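PDB 6AO7: acetyltransferase, which probably transfers the acetyl group of acetyl-CoA to an acceptor substrate, as other members of the GNAT family do. Local coordinates for residues Pro23-Leu28 with Leu48-Tyr53; Tyr61-Trp66 with Thr71-Ile76; Ile109-Gly112 with Gln118-Leu121. All coordinates share one frame; numbering follows the deposited sequence. Where two conformers were deposited one is given.

Interaction 1: residues Pro23-Leu28 with Leu48-Tyr53; sequences PIPYDL and LYLAKY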
loop_
_atom_site.group_PDB
_atom_site.type_symbol
_atom_site.label_atom_id
_atom_site.label_comp_id
_atom_site.label_asym_id
_atom_site.label_seq_id
_atom_site.Cartn_x
_atom_site.Cartn_y
_atom_site.Cartn_z
ATOM N N PRO A 23 -9.751 -27.676 -19.796
ATOM C CA PRO A 23 -9.966 -26.262 -20.106
ATOM C C PRO A 23 -9.183 -25.357 -19.165
ATOM O O PRO A 23 -9.023 -25.628 -17.971
ATOM C CB PRO A 23 -11.479 -26.087 -19.940
ATOM C CG PRO A 23 -12.037 -27.463 -20.195
ATOM C CD PRO A 23 -11.020 -28.387 -19.578
ATOM N N ILE A 24 -8.670 -24.276 -19.727
ATOM C CA ILE A 24 -7.976 -23.249 -18.955
ATOM C C ILE A 24 -9.035 -22.292 -18.419
ATOM O O ILE A 24 -9.833 -21.770 -19.207
ATOM C CB ILE A 24 -6.936 -22.528 -19.824
ATOM C CG1 ILE A 24 -5.876 -23.516 -20.315
ATOM C CG2 ILE A 24 -6.308 -21.344 -19.088
ATOM C CD1 ILE A 24 -4.882 -23.927 -19.259
ATOM N N PRO A 25 -9.097 -22.038 -17.099
ATOM C CA PRO A 25 -10.155 -21.163 -16.538
ATOM C C PRO A 25 -9.860 -19.685 -16.777
ATOM O O PRO A 25 -9.421 -18.937 -15.891
ATOM C CB PRO A 25 -10.118 -21.514 -15.049
ATOM C CG PRO A 25 -8.671 -21.799 -14.801
ATOM C CD PRO A 25 -8.208 -22.557 -16.042
ATOM N N TYR A 26 -10.081 -19.252 -18.020
ATOM C CA TYR A 26 -9.797 -17.864 -18.364
ATOM C C TYR A 26 -10.698 -16.909 -17.596
ATOM O O TYR A 26 -10.269 -15.807 -17.230
ATOM C CB TYR A 26 -9.941 -17.655 -19.867
ATOM C CG TYR A 26 -8.788 -18.231 -20.650
ATOM C CD1 TYR A 26 -8.959 -19.372 -21.439
ATOM C CD2 TYR A 26 -7.523 -17.650 -20.592
ATOM C CE1 TYR A 26 -7.900 -19.905 -22.156
ATOM C CE2 TYR A 26 -6.464 -18.167 -21.302
ATOM C CZ TYR A 26 -6.658 -19.297 -22.088
ATOM O OH TYR A 26 -5.600 -19.814 -22.800
ATOM N N ASP A 27 -11.954 -17.307 -17.358
ATOM C CA ASP A 27 -12.846 -16.517 -16.511
ATOM C C ASP A 27 -12.153 -16.119 -15.215
ATOM O O ASP A 27 -12.168 -14.947 -14.816
ATOM C CB ASP A 27 -14.131 -17.298 -16.212
ATOM C CG ASP A 27 -15.155 -17.197 -17.328
ATOM O OD1 ASP A 27 -14.855 -16.566 -18.364
ATOM O OD2 ASP A 27 -16.269 -17.742 -17.163
ATOM N N LEU A 28 -11.504 -17.080 -14.558
ATOM C CA LEU A 28 -10.813 -16.766 -13.310
ATOM C C LEU A 28 -9.542 -15.951 -13.553
ATOM O O LEU A 28 -9.335 -14.911 -12.912
ATOM C CB LEU A 28 -10.494 -18.050 -12.550
ATOM C CG LEU A 28 -11.693 -18.764 -11.932
ATOM C CD1 LEU A 28 -11.232 -20.008 -11.172
ATOM C CD2 LEU A 28 -12.466 -17.808 -11.024
ATOM N N LEU A 48 0.321 -23.645 -13.811
ATOM C CA LEU A 48 -1.026 -23.263 -13.402
ATOM C C LEU A 48 -1.575 -24.294 -12.425
ATOM O O LEU A 48 -1.451 -25.507 -12.653
ATOM C CB LEU A 48 -1.948 -23.141 -14.620
ATOM C CG LEU A 48 -3.459 -23.073 -14.385
ATOM C CD1 LEU A 48 -3.809 -21.746 -13.728
ATOM C CD2 LEU A 48 -4.247 -23.293 -15.680
ATOM N N TYR A 49 -2.183 -23.805 -11.345
ATOM C CA TYR A 49 -2.772 -24.638 -10.311
ATOM C C TYR A 49 -4.243 -24.270 -10.163
ATOM O O TYR A 49 -4.615 -23.101 -10.287
ATOM C CB TYR A 49 -2.032 -24.456 -8.973
ATOM C CG TYR A 49 -0.635 -25.026 -8.994
ATOM C CD1 TYR A 49 0.419 -24.311 -9.554
ATOM C CD2 TYR A 49 -0.371 -26.287 -8.477
ATOM C CE1 TYR A 49 1.691 -24.832 -9.584
ATOM C CE2 TYR A 49 0.906 -26.822 -8.512
ATOM C CZ TYR A 49 1.933 -26.083 -9.058
ATOM O OH TYR A 49 3.206 -26.609 -9.072
ATOM N N LEU A 50 -5.079 -25.267 -9.920
ATOM C CA LEU A 50 -6.526 -25.095 -9.884
ATOM C C LEU A 50 -7.039 -25.485 -8.506
ATOM O O LEU A 50 -6.699 -26.560 -8.000
ATOM C CB LEU A 50 -7.219 -25.952 -10.955
ATOM C CG LEU A 50 -6.723 -25.846 -12.401
ATOM C CD1 LEU A 50 -7.496 -26.783 -13.305
ATOM C CD2 LEU A 50 -6.804 -24.400 -12.899
ATOM N N ALA A 51 -7.871 -24.625 -7.915
ATOM C CA ALA A 51 -8.505 -24.903 -6.632
ATOM C C ALA A 51 -9.946 -25.333 -6.881
ATOM O O ALA A 51 -10.712 -24.595 -7.507
ATOM C CB ALA A 51 -8.461 -23.679 -5.716
ATOM N N LYS A 52 -10.303 -26.519 -6.396
ATOM C CA LYS A 52 -11.614 -27.113 -6.631
ATOM C C LYS A 52 -12.393 -27.235 -5.325
ATOM O O LYS A 52 -11.821 -27.538 -4.272
ATOM C CB LYS A 52 -11.482 -28.493 -7.294
ATOM N N TYR A 53 -13.702 -26.997 -5.400
ATOM C CA TYR A 53 -14.596 -27.152 -4.256
ATOM C C TYR A 53 -15.907 -27.737 -4.746
ATOM O O TYR A 53 -16.575 -27.124 -5.585
ATOM C CB TYR A 53 -14.853 -25.817 -3.555
ATOM C CG TYR A 53 -15.882 -25.909 -2.453
ATOM C CD1 TYR A 53 -15.533 -26.367 -1.190
ATOM C CD2 TYR A 53 -17.207 -25.545 -2.675
ATOM C CE1 TYR A 53 -16.471 -26.456 -0.177
ATOM C CE2 TYR A 53 -18.153 -25.633 -1.670
ATOM C CZ TYR A 53 -17.779 -26.089 -0.421
ATOM O OH TYR A 53 -18.715 -26.175 0.585
#
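Leu48 sets CG anti to its backbone N (chi1 166°), whereas Leu50, two residues on and on the same face of strand 47-53, turns CG anti to its carbonyl carbon (chi1 -52°); from these starts both send their CD2 methyls to Pro25. The pyrrolidine ring meets them with CG and CD. Pro25 CG lies 3.7 Å from Leu50 CD2, and Pro25 CD is 3.9 Å from that same methyl. The same Pro25 CD also approaches Leu48 CD2 at 4.0 Å, so the CG-CD edge of the ring faces both leucine methyls. Leu48 CD2 is also met by Ile24 CD1 at 3.7 Å, a touch to be read with reserve because Ile24 was modelled in two conformers.

The contact is wholly apolar. The backbones stay well apart, with 8.5 Å between Pro25 CA and Leu50 CA, and methyl and ring carbons bridge the gap. Pro25 is presented by an inverse gamma turn, closed by a weak bond from Tyr26 N to Ile24 O, and it is also the N-cap residue of helix 26-32. Further along this helix, Leu28 turns to Ile57 and Cys60 of the next strand, while Tyr26 OH is bonded to Asp40. The arrangement seats the turn leading into helix 26-32 on strand 47-53 of the mixed central sheet, part of the helix-on-sheet layering of the alpha/beta GNAT fold.

Interaction 2: residues Tyr61-Trp66 with Thr71-Ile76; sequences YVLYPW and TEIKNI. With ACO (acetyl coenzyme *a), chain B.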
loop_
_atom_site.group_PDB
_atom_site.type_symbol
_atom_site.label_atom_id
_atom_site.label_comp_id
_atom_site.label_asym_id
_atom_site.label_seq_id
_atom_site.Cartn_x
_atom_site.Cartn_y
_atom_site.Cartn_z
ATOM N N TYR A 61 -3.950 -20.164 -9.372
ATOM C CA TYR A 61 -2.779 -19.296 -9.377
ATOM C C TYR A 61 -1.761 -19.814 -10.397
ATOM O O TYR A 61 -1.787 -20.981 -10.803
ATOM C CB TYR A 61 -2.140 -19.165 -7.985
ATOM C CG TYR A 61 -1.572 -20.426 -7.364
ATOM C CD1 TYR A 61 -0.298 -20.894 -7.711
ATOM C CD2 TYR A 61 -2.280 -21.118 -6.377
ATOM C CE1 TYR A 61 0.239 -22.018 -7.107
ATOM C CE2 TYR A 61 -1.746 -22.252 -5.763
ATOM C CZ TYR A 61 -0.484 -22.695 -6.135
ATOM O OH TYR A 61 0.068 -23.804 -5.534
ATOM N N VAL A 62 -0.880 -18.908 -10.818
ATOM C CA VAL A 62 0.195 -19.204 -11.759
ATOM C C VAL A 62 1.525 -18.823 -11.117
ATOM O O VAL A 62 1.708 -17.669 -10.686
ATOM C CB VAL A 62 0.018 -18.448 -13.083
ATOM C CG1 VAL A 62 1.215 -18.727 -14.005
ATOM C CG2 VAL A 62 -1.305 -18.820 -13.726
ATOM N N LEU A 63 2.448 -19.787 -11.059
ATOM C CA LEU A 63 3.822 -19.554 -10.629
ATOM C C LEU A 63 4.710 -19.383 -11.849
ATOM O O LEU A 63 4.641 -20.184 -12.784
ATOM C CB LEU A 63 4.338 -20.716 -9.786
ATOM C CG LEU A 63 3.979 -20.704 -8.308
ATOM C CD1 LEU A 63 4.408 -21.996 -7.685
ATOM C CD2 LEU A 63 4.676 -19.513 -7.616
ATOM N N TYR A 64 5.576 -18.370 -11.811
ATOM C CA TYR A 64 6.360 -17.948 -12.972
ATOM C C TYR A 64 7.799 -17.691 -12.545
ATOM O O TYR A 64 8.107 -16.611 -12.015
ATOM C CB TYR A 64 5.752 -16.690 -13.588
ATOM C CG TYR A 64 6.563 -16.045 -14.693
ATOM C CD1 TYR A 64 7.337 -14.919 -14.453
ATOM C CD2 TYR A 64 6.524 -16.552 -15.987
ATOM C CE1 TYR A 64 8.065 -14.318 -15.475
ATOM C CE2 TYR A 64 7.244 -15.963 -17.015
ATOM C CZ TYR A 64 8.012 -14.848 -16.754
ATOM O OH TYR A 64 8.728 -14.266 -17.776
ATOM N N PRO A 65 8.705 -18.650 -12.758
ATOM C CA PRO A 65 10.103 -18.454 -12.334
ATOM C C PRO A 65 10.783 -17.305 -13.069
ATOM O O PRO A 65 10.646 -17.149 -14.282
ATOM C CB PRO A 65 10.765 -19.794 -12.671
ATOM C CG PRO A 65 9.622 -20.815 -12.658
ATOM C CD PRO A 65 8.423 -20.043 -13.159
ATOM N N TRP A 66 11.517 -16.487 -12.312
ATOM C CA TRP A 66 12.465 -15.536 -12.890
ATOM C C TRP A 66 13.806 -16.179 -13.184
ATOM O O TRP A 66 14.452 -15.871 -14.197
ATOM C CB TRP A 66 12.728 -14.381 -11.931
ATOM C CG TRP A 66 11.584 -13.510 -11.702
ATOM C CD1 TRP A 66 10.321 -13.660 -12.184
ATOM C CD2 TRP A 66 11.593 -12.306 -10.949
ATOM N NE1 TRP A 66 9.528 -12.622 -11.755
ATOM C CE2 TRP A 66 10.290 -11.774 -10.996
ATOM C CE3 TRP A 66 12.577 -11.628 -10.223
ATOM C CZ2 TRP A 66 9.945 -10.594 -10.344
ATOM C CZ3 TRP A 66 12.231 -10.455 -9.578
ATOM C CH2 TRP A 66 10.931 -9.949 -9.651
ATOM N N THR A 71 10.728 -16.960 -7.757
ATOM C CA THR A 71 9.564 -17.253 -8.580
ATOM C C THR A 71 8.456 -16.291 -8.192
ATOM O O THR A 71 8.420 -15.789 -7.068
ATOM C CB THR A 71 9.122 -18.728 -8.464
ATOM O OG1 THR A 71 8.052 -18.972 -9.378
ATOM C CG2 THR A 71 8.688 -19.080 -7.060
ATOM N N GLU A 72 7.572 -16.017 -9.145
ATOM C CA GLU A 72 6.594 -14.949 -9.031
ATOM C C GLU A 72 5.188 -15.525 -9.156
ATOM O O GLU A 72 4.937 -16.417 -9.968
ATOM C CB GLU A 72 6.826 -13.869 -10.110
ATOM C CG GLU A 72 5.738 -12.784 -10.186
ATOM C CD GLU A 72 5.997 -11.739 -11.268
ATOM O OE1 GLU A 72 6.889 -11.953 -12.109
ATOM O OE2 GLU A 72 5.304 -10.695 -11.283
ATOM N N ILE A 73 4.292 -15.042 -8.305
ATOM C CA ILE A 73 2.866 -15.292 -8.475
ATOM C C ILE A 73 2.394 -14.302 -9.533
ATOM O O ILE A 73 2.139 -13.136 -9.221
ATOM C CB ILE A 73 2.098 -15.118 -7.166
ATOM C CG1 ILE A 73 2.735 -15.970 -6.063
ATOM C CG2 ILE A 73 0.589 -15.422 -7.385
ATOM C CD1 ILE A 73 2.097 -15.745 -4.700
ATOM N N LYS A 74 2.317 -14.747 -10.789
ATOM C CA LYS A 74 1.874 -13.866 -11.861
ATOM C C LYS A 74 0.365 -13.675 -11.860
ATOM O O LYS A 74 -0.128 -12.714 -12.461
ATOM C CB LYS A 74 2.303 -14.409 -13.226
ATOM C CG LYS A 74 3.699 -13.957 -13.736
ATOM C CD LYS A 74 3.732 -12.490 -14.167
ATOM C CE LYS A 74 4.860 -12.227 -15.177
ATOM N NZ LYS A 74 5.013 -10.774 -15.501
ATOM N N ASN A 75 -0.372 -14.579 -11.225
ATOM C CA ASN A 75 -1.828 -14.537 -11.284
ATOM C C ASN A 75 -2.372 -15.311 -10.098
ATOM O O ASN A 75 -1.901 -16.405 -9.807
ATOM C CB ASN A 75 -2.344 -15.136 -12.603
ATOM C CG ASN A 75 -3.809 -14.832 -12.847
ATOM O OD1 ASN A 75 -4.674 -15.265 -12.086
ATOM N ND2 ASN A 75 -4.098 -14.126 -13.939
ATOM N N ILE A 76 -3.310 -14.714 -9.372
ATOM C CA ILE A 76 -4.013 -15.430 -8.316
ATOM C C ILE A 76 -5.440 -14.900 -8.281
ATOM O O ILE A 76 -5.660 -13.681 -8.251
ATOM C CB ILE A 76 -3.323 -15.302 -6.938
ATOM C CG1 ILE A 76 -4.056 -16.161 -5.902
ATOM C CG2 ILE A 76 -3.242 -13.843 -6.469
ATOM C CD1 ILE A 76 -3.446 -16.071 -4.504
HETATM N N1A ACO B . -8.730 -3.389 3.304
HETATM C C2A ACO B . -7.903 -4.429 3.422
HETATM N N3A ACO B . -8.196 -5.718 3.608
HETATM C C4A ACO B . -9.517 -5.901 3.702
HETATM C C5A ACO B . -10.498 -4.922 3.627
HETATM C C6A ACO B . -10.061 -3.600 3.405
HETATM N N6A ACO B . -10.878 -2.548 3.307
HETATM N N7A ACO B . -11.755 -5.471 3.831
HETATM C C8A ACO B . -11.510 -6.748 4.016
HETATM N N9A ACO B . -10.181 -7.078 3.946
HETATM C C1B ACO B . -9.564 -8.387 4.153
HETATM C C2B ACO B . -10.471 -9.490 4.674
HETATM O O2B ACO B . -10.762 -9.350 6.057
HETATM C C3B ACO B . -9.553 -10.687 4.430
HETATM O O3B ACO B . -8.507 -10.761 5.420
HETATM P P3B ACO B . -8.548 -11.615 6.781
HETATM O O7A ACO B . -9.616 -10.941 7.665
HETATM O O8A ACO B . -8.848 -13.074 6.363
HETATM O O9A ACO B . -7.181 -11.524 7.401
HETATM C C4B ACO B . -8.791 -10.301 3.153
HETATM O O4B ACO B . -9.070 -8.897 2.932
HETATM C C5B ACO B . -9.139 -11.148 1.952
HETATM O O5B ACO B . -8.883 -12.503 2.386
HETATM P P1A ACO B . -9.464 -13.828 1.567
HETATM O O1A ACO B . -10.894 -14.119 1.816
HETATM O O2A ACO B . -8.560 -14.978 1.985
HETATM O O3A ACO B . -9.223 -13.372 0.060
HETATM P P2A ACO B . -9.906 -13.825 -1.311
HETATM O O4A ACO B . -10.463 -15.168 -1.045
HETATM O O5A ACO B . -10.974 -12.808 -1.668
HETATM O O6A ACO B . -8.779 -13.773 -2.431
HETATM C CBP ACO B . -8.073 -12.269 -4.193
HETATM C CCP ACO B . -8.077 -12.553 -2.696
HETATM C CDP ACO B . -7.306 -13.399 -4.901
HETATM C CEP ACO B . -7.351 -10.933 -4.435
HETATM C CAP ACO B . -9.528 -12.241 -4.730
HETATM O OAP ACO B . -10.296 -11.282 -4.021
HETATM C C9P ACO B . -9.667 -12.054 -6.233
HETATM O O9P ACO B . -9.572 -13.020 -6.982
HETATM N N8P ACO B . -9.826 -10.810 -6.673
HETATM C C7P ACO B . -9.868 -10.489 -8.092
HETATM C C6P ACO B . -8.586 -10.887 -8.816
HETATM C C5P ACO B . -7.369 -10.196 -8.245
HETATM O O5P ACO B . -7.398 -9.010 -7.930
HETATM N N4P ACO B . -6.276 -10.944 -8.114
HETATM C C3P ACO B . -4.998 -10.427 -7.636
HETATM C C2P ACO B . -4.337 -9.506 -8.640
HETATM S S1P ACO B . -2.522 -9.310 -8.491
HETATM C C ACO B . -1.993 -10.821 -9.261
HETATM O O ACO B . -2.763 -11.655 -9.650
HETATM C CH3 ACO B . -0.502 -10.961 -9.321
#
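Trp66 NE1 donates to Glu72 OE1 over 2.7 Å in a nearly straight bond (166° at the hydrogen). The oxygen lies in the plane of the indole, at its edge, but the N-H meets the carboxylate from above its plane (37° out of it), and the two planes stand almost perpendicular. Glu72 reaches out extended, with Tyr64 alongside and pointing the same way. Lys74 bends at chi2 (-72°) and lays CE over one face of the Tyr64 ring, 4.1 Å from its centroid, a CH-pi contact; nearer the backbone, Lys74 CG packs 3.4 Å from Tyr64 CB.

The strands form an antiparallel hairpin, held by paired bonds between Tyr64 and Glu72. Beyond Leu63 and Ile73 the register slips: Val62 O takes the N-H of Lys74, yet Val62 N donates to Asn75 O at 2.9 Å. Lys74 is thus the extra residue of a beta bulge, the feature that in GNAT enzymes marks the strand carrying the acetyl-CoA.

Past the bulge, Ile76 turns its backbone to the cofactor. Its N donates to the thioester carbonyl oxygen, O of ACO, at 3.1 Å, and its O accepts from N4P of ACO at 2.8 Å, so the pantetheine arm is bonded much like a further strand. Asn75 ND2 is held by Leu29 O and Tyr42 OH. On the opposite face Tyr61, Leu63 and Ile73 pack against Val95 of helix 87-101, and Tyr61 OH is bonded to Asp94.

Interaction 3: residues Ile109-Gly112 with Gln118-Leu121; sequences IGTG and QLYL. With ACO (acetyl coenzyme *a), chain B.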
loop_
_atom_site.group_PDB
_atom_site.type_symbol
_atom_site.label_atom_id
_atom_site.label_comp_id
_atom_site.label_asym_id
_atom_site.label_seq_id
_atom_site.Cartn_x
_atom_site.Cartn_y
_atom_site.Cartn_z
ATOM N N ILE A 109 5.217 -11.182 -5.532
ATOM C CA ILE A 109 3.916 -10.881 -6.117
ATOM C C ILE A 109 3.821 -9.379 -6.342
ATOM O O ILE A 109 4.290 -8.584 -5.519
ATOM C CB ILE A 109 2.773 -11.406 -5.233
ATOM C CG1 ILE A 109 1.442 -11.319 -5.990
ATOM C CG2 ILE A 109 2.742 -10.651 -3.868
ATOM C CD1 ILE A 109 0.306 -12.101 -5.331
ATOM N N GLY A 110 3.235 -8.991 -7.470
ATOM C CA GLY A 110 3.069 -7.584 -7.786
ATOM C C GLY A 110 1.613 -7.204 -7.955
ATOM O O GLY A 110 0.881 -7.887 -8.671
ATOM N N THR A 111 1.165 -6.135 -7.306
ATOM C CA THR A 111 -0.220 -5.710 -7.442
ATOM C C THR A 111 -0.255 -4.205 -7.719
ATOM O O THR A 111 0.778 -3.537 -7.755
ATOM C CB THR A 111 -1.039 -6.085 -6.202
ATOM O OG1 THR A 111 -2.433 -5.914 -6.497
ATOM C CG2 THR A 111 -0.639 -5.191 -5.000
ATOM N N GLY A 112 -1.455 -3.669 -7.947
ATOM C CA GLY A 112 -1.574 -2.276 -8.328
ATOM C C GLY A 112 -1.463 -1.329 -7.149
ATOM O O GLY A 112 -1.761 -1.672 -5.997
ATOM N N GLN A 118 -5.551 -5.617 -1.174
ATOM C CA GLN A 118 -4.615 -6.698 -1.449
ATOM C C GLN A 118 -3.275 -6.475 -0.754
ATOM O O GLN A 118 -2.614 -7.437 -0.354
ATOM C CB GLN A 118 -4.386 -6.840 -2.957
ATOM C CG GLN A 118 -5.583 -7.361 -3.775
ATOM C CD GLN A 118 -5.212 -7.487 -5.249
ATOM O OE1 GLN A 118 -4.111 -7.916 -5.577
ATOM N NE2 GLN A 118 -6.106 -7.052 -6.139
ATOM N N LEU A 119 -2.820 -5.219 -0.663
ATOM C CA LEU A 119 -1.574 -4.966 0.057
ATOM C C LEU A 119 -1.652 -5.464 1.501
ATOM O O LEU A 119 -0.656 -5.960 2.042
ATOM C CB LEU A 119 -1.233 -3.481 0.020
ATOM C CG LEU A 119 -0.848 -2.909 -1.347
ATOM C CD1 LEU A 119 -0.669 -1.423 -1.223
ATOM C CD2 LEU A 119 0.411 -3.587 -1.839
ATOM N N TYR A 120 -2.826 -5.363 2.134
ATOM C CA TYR A 120 -3.003 -5.981 3.448
ATOM C C TYR A 120 -2.826 -7.492 3.369
ATOM O O TYR A 120 -2.034 -8.075 4.120
ATOM C CB TYR A 120 -4.384 -5.662 4.024
ATOM C CG TYR A 120 -4.772 -6.660 5.109
ATOM C CD1 TYR A 120 -4.313 -6.515 6.414
ATOM C CD2 TYR A 120 -5.578 -7.753 4.813
ATOM C CE1 TYR A 120 -4.657 -7.441 7.400
ATOM C CE2 TYR A 120 -5.921 -8.687 5.787
ATOM C CZ TYR A 120 -5.449 -8.527 7.070
ATOM O OH TYR A 120 -5.807 -9.458 8.020
ATOM N N LEU A 121 -3.578 -8.146 2.472
ATOM C CA LEU A 121 -3.655 -9.606 2.477
ATOM C C LEU A 121 -2.284 -10.240 2.276
ATOM O O LEU A 121 -1.918 -11.184 2.986
ATOM C CB LEU A 121 -4.627 -10.086 1.400
ATOM C CG LEU A 121 -4.751 -11.612 1.220
ATOM C CD1 LEU A 121 -5.297 -12.257 2.485
ATOM C CD2 LEU A 121 -5.677 -11.941 0.050
HETATM N N1A ACO B . -8.730 -3.389 3.304
HETATM C C2A ACO B . -7.903 -4.429 3.422
HETATM N N3A ACO B . -8.196 -5.718 3.608
HETATM C C4A ACO B . -9.517 -5.901 3.702
HETATM C C5A ACO B . -10.498 -4.922 3.627
HETATM C C6A ACO B . -10.061 -3.600 3.405
HETATM N N6A ACO B . -10.878 -2.548 3.307
HETATM N N7A ACO B . -11.755 -5.471 3.831
HETATM C C8A ACO B . -11.510 -6.748 4.016
HETATM N N9A ACO B . -10.181 -7.078 3.946
HETATM C C1B ACO B . -9.564 -8.387 4.153
HETATM C C2B ACO B . -10.471 -9.490 4.674
HETATM O O2B ACO B . -10.762 -9.350 6.057
HETATM C C3B ACO B . -9.553 -10.687 4.430
HETATM O O3B ACO B . -8.507 -10.761 5.420
HETATM P P3B ACO B . -8.548 -11.615 6.781
HETATM O O7A ACO B . -9.616 -10.941 7.665
HETATM O O8A ACO B . -8.848 -13.074 6.363
HETATM O O9A ACO B . -7.181 -11.524 7.401
HETATM C C4B ACO B . -8.791 -10.301 3.153
HETATM O O4B ACO B . -9.070 -8.897 2.932
HETATM C C5B ACO B . -9.139 -11.148 1.952
HETATM O O5B ACO B . -8.883 -12.503 2.386
HETATM P P1A ACO B . -9.464 -13.828 1.567
HETATM O O1A ACO B . -10.894 -14.119 1.816
HETATM O O2A ACO B . -8.560 -14.978 1.985
HETATM O O3A ACO B . -9.223 -13.372 0.060
HETATM P P2A ACO B . -9.906 -13.825 -1.311
HETATM O O4A ACO B . -10.463 -15.168 -1.045
HETATM O O5A ACO B . -10.974 -12.808 -1.668
HETATM O O6A ACO B . -8.779 -13.773 -2.431
HETATM C CBP ACO B . -8.073 -12.269 -4.193
HETATM C CCP ACO B . -8.077 -12.553 -2.696
HETATM C CDP ACO B . -7.306 -13.399 -4.901
HETATM C CEP ACO B . -7.351 -10.933 -4.435
HETATM C CAP ACO B . -9.528 -12.241 -4.730
HETATM O OAP ACO B . -10.296 -11.282 -4.021
HETATM C C9P ACO B . -9.667 -12.054 -6.233
HETATM O O9P ACO B . -9.572 -13.020 -6.982
HETATM N N8P ACO B . -9.826 -10.810 -6.673
HETATM C C7P ACO B . -9.868 -10.489 -8.092
HETATM C C6P ACO B . -8.586 -10.887 -8.816
HETATM C C5P ACO B . -7.369 -10.196 -8.245
HETATM O O5P ACO B . -7.398 -9.010 -7.930
HETATM N N4P ACO B . -6.276 -10.944 -8.114
HETATM C C3P ACO B . -4.998 -10.427 -7.636
HETATM C C2P ACO B . -4.337 -9.506 -8.640
HETATM S S1P ACO B . -2.522 -9.310 -8.491
HETATM C C ACO B . -1.993 -10.821 -9.261
HETATM O O ACO B . -2.763 -11.655 -9.650
HETATM C CH3 ACO B . -0.502 -10.961 -9.321
#
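Helix 116-124 passes the end of strand 106-112 with Thr111 CA 7.5 Å from Gln118 CA, a separation that side chains alone bridge. With chi1 at -168°, Thr111 carries OG1 on the far side from its own amide nitrogen, aiming the hydroxyl at Gln118 and the methyl at Leu119. Thr111 OG1 donates to Gln118 OE1 over 2.8 Å, approaching from well above the amide plane (63° out of it). Thr111 CG2 meanwhile packs against Leu119 CD2 at 3.7 Å. Leu119 goes on to touch Leu119 of the second subunit, so this helix also takes part in the dimer.

The bound acetyl-CoA runs past both segments. At the strand, Gly110 O lies 3.4 Å from the acetyl carbon CH3 of ACO, and Ile109 CG1 also borders that methyl. On the helix, Leu121 lies along the pyrophosphate, CD1 by the ribose-side O5B and CD2 by CCP of the pantetheine arm. Tyr120 OH donates to O9A of the 3'-phosphate of ACO at 2.6 Å, with that oxygen in the plane of the phenol at its edge; Lys124 NZ is a further hydrogen-bonding partner of the cofactor.

Gln118 OE1 is gripped twice, by Thr111 and by Tyr122 OH. Two bonds to the amide oxygen would fix which way round the amide sits, with NE2 then facing the pantetheine carbonyl, 3.0 Å from O5P of ACO, so Thr111 and Tyr122 probably act as a second shell that orients Gln118 beside the bound cofactor.

How the interactions relate
The three contacts follow one another along the chain and across one sheet. Interactions 1 and 2, centred 14 Å apart, are joined through the neighbouring strands 47-53 and 56-65: Tyr49 N lies 2.9 Å from Tyr61 O, a probable hydrogen bond, and Leu48 CD1 packs 3.9 Å from Val62 CG2. Interactions 2 and 3, 13 Å between centres, meet where Ile76 CG2 comes 4.1 Å from Ile109 CD1, and both border the acetyl-CoA. Its acetyl group lies between strands 70-78 and 106-112, with the helix of residues 118-121 flanking the rest of the arm. Interaction 1 stands apart from this site, the Leu48 side chain about 11 Å from the cofactor.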